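Local coordinates for protein acetyltransferase (Elizabethkingia anophelis, PDB 6AO7) that binds acetyl-CoA and, as a member of the GNAT family, probably transfers its acetyl group to an acceptor substrate, at residues 60-64 / 94-98. Numbering follows the deposited sequence.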
loop_
_atom_site.group_PDB
_atom_site.type_symbol
_atom_site.label_atom_id
_atom_site.label_comp_id
_atom_site.label_asym_id
_atom_site.label_seq_id
_atom_site.Cartn_x
_atom_site.Cartn_y
_atom_site.Cartn_z
ATOM N N CYS A 60 -0.302 11.132 20.381
ATOM C CA CYS A 60 0.711 12.154 20.132
ATOM C C CYS A 60 1.097 12.133 18.667
ATOM O O CYS A 60 0.892 11.136 17.966
ATOM C CB CYS A 60 1.961 11.934 20.996
ATOM S SG CYS A 60 2.784 10.340 20.694
ATOM N N TYR A 61 1.678 13.244 18.216
ATOM C CA TYR A 61 2.356 13.265 16.925
ATOM C C TYR A 61 3.524 14.253 16.977
ATOM O O TYR A 61 3.578 15.149 17.827
ATOM C CB TYR A 61 1.403 13.603 15.768
ATOM C CG TYR A 61 0.753 14.973 15.785
ATOM C CD1 TYR A 61 1.437 16.105 15.320
ATOM C CD2 TYR A 61 -0.571 15.132 16.204
ATOM C CE1 TYR A 61 0.826 17.346 15.290
ATOM C CE2 TYR A 61 -1.195 16.380 16.176
ATOM C CZ TYR A 61 -0.487 17.482 15.718
ATOM O OH TYR A 61 -1.086 18.722 15.671
ATOM N N VAL A 62 4.467 14.053 16.059
ATOM C CA VAL A 62 5.643 14.904 15.910
ATOM C C VAL A 62 5.686 15.434 14.480
ATOM O O VAL A 62 5.667 14.645 13.517
ATOM C CB VAL A 62 6.939 14.144 16.226
ATOM C CG1 VAL A 62 8.150 15.056 15.975
ATOM C CG2 VAL A 62 6.903 13.611 17.646
ATOM N N LEU A 63 5.750 16.761 14.347
ATOM C CA LEU A 63 5.960 17.426 13.066
ATOM C C LEU A 63 7.429 17.782 12.918
ATOM O O LEU A 63 8.029 18.339 13.841
ATOM C CB LEU A 63 5.119 18.695 12.962
ATOM C CG LEU A 63 3.672 18.526 12.523
ATOM C CD1 LEU A 63 2.960 19.836 12.652
ATOM C CD2 LEU A 63 3.630 18.030 11.061
ATOM N N TYR A 64 7.987 17.505 11.740
ATOM C CA TYR A 64 9.427 17.601 11.498
ATOM C C TYR A 64 9.671 18.286 10.160
ATOM O O TYR A 64 9.595 17.636 9.105
ATOM C CB TYR A 64 10.055 16.209 11.509
ATOM C CG TYR A 64 11.513 16.146 11.099
ATOM C CD1 TYR A 64 11.884 15.731 9.828
ATOM C CD2 TYR A 64 12.516 16.474 12.004
ATOM C CE1 TYR A 64 13.225 15.656 9.463
ATOM C CE2 TYR A 64 13.855 16.403 11.652
ATOM C CZ TYR A 64 14.204 15.994 10.382
ATOM O OH TYR A 64 15.534 15.927 10.035
ATOM N N ASP A 94 -5.892 17.434 12.854
ATOM C CA ASP A 94 -5.221 18.488 13.602
ATOM C C ASP A 94 -3.845 18.783 13.022
ATOM O O ASP A 94 -3.444 19.946 12.949
ATOM C CB ASP A 94 -5.126 18.100 15.077
ATOM C CG ASP A 94 -4.754 19.266 15.956
ATOM O OD1 ASP A 94 -5.655 20.072 16.257
ATOM O OD2 ASP A 94 -3.570 19.384 16.339
ATOM N N VAL A 95 -3.111 17.747 12.592
ATOM C CA VAL A 95 -1.801 17.966 11.973
ATOM C C VAL A 95 -1.937 18.831 10.732
ATOM O O VAL A 95 -1.129 19.742 10.501
ATOM C CB VAL A 95 -1.127 16.632 11.611
ATOM C CG1 VAL A 95 0.209 16.904 10.911
ATOM C CG2 VAL A 95 -0.929 15.781 12.818
ATOM N N ILE A 96 -2.937 18.526 9.896
ATOM C CA ILE A 96 -3.159 19.258 8.655
ATOM C C ILE A 96 -3.362 20.738 8.934
ATOM O O ILE A 96 -2.834 21.601 8.218
ATOM C CB ILE A 96 -4.362 18.665 7.897
ATOM C CG1 ILE A 96 -4.046 17.258 7.383
ATOM C CG2 ILE A 96 -4.781 19.590 6.769
ATOM C CD1 ILE A 96 -5.271 16.503 6.843
ATOM N N LEU A 97 -4.118 21.063 9.984
ATOM C CA LEU A 97 -4.332 22.470 10.307
ATOM C C LEU A 97 -3.052 23.120 10.824
ATOM O O LEU A 97 -2.735 24.256 10.455
ATOM C CB LEU A 97 -5.460 22.614 11.323
ATOM C CG LEU A 97 -6.028 24.033 11.419
ATOM C CD1 LEU A 97 -7.545 23.991 11.334
ATOM C CD2 LEU A 97 -5.574 24.745 12.690
ATOM N N LYS A 98 -2.299 22.415 11.673
ATOM C CA LYS A 98 -1.072 22.990 12.223
ATOM C C LYS A 98 -0.050 23.271 11.126
ATOM O O LYS A 98 0.664 24.281 11.171
ATOM C CB LYS A 98 -0.468 22.048 13.268
ATOM C CG LYS A 98 -0.562 22.530 14.699
ATOM C CD LYS A 98 -1.974 22.429 15.250
ATOM C CE LYS A 98 -1.918 22.178 16.738
ATOM N NZ LYS A 98 -3.259 21.979 17.333
#
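One carboxylate oxygen joins a strand tyrosine to a helix lysine: Asp94 OD2 accepts a hydrogen bond from Tyr61 OH at 2.7 Å and forms a salt bridge with Lys98 NZ at 2.8 Å. Asp94 and Lys98 lie one helical turn apart, so the backbone hydrogen bond from Lys98 N to Asp94 O (3.0 Å) spans the same two residues. Next to this polar group, Val95 CG2 sits over one face of the Tyr61 ring in a CH-pi contact, while the ring of Tyr49 on the adjacent strand 47-53 also packs against Tyr61. Two residues along the strand, Leu63 CD2 meets Val95 CG1 at 3.6 Å, and Leu63 CD1 lies 4.1 Å from Lys98 CB. Helix 87-101 packs on one face of the central GNAT sheet; the axes of 60-64 and 94-98 approach to 10.4 Å, their N-to-C directions 29° apart. With Lys98 NZ balancing its charge, the Asp94 carboxylate can accept the buried tyrosine's hydrogen bond as an anion, so helix meets strand through both apolar and polar groups.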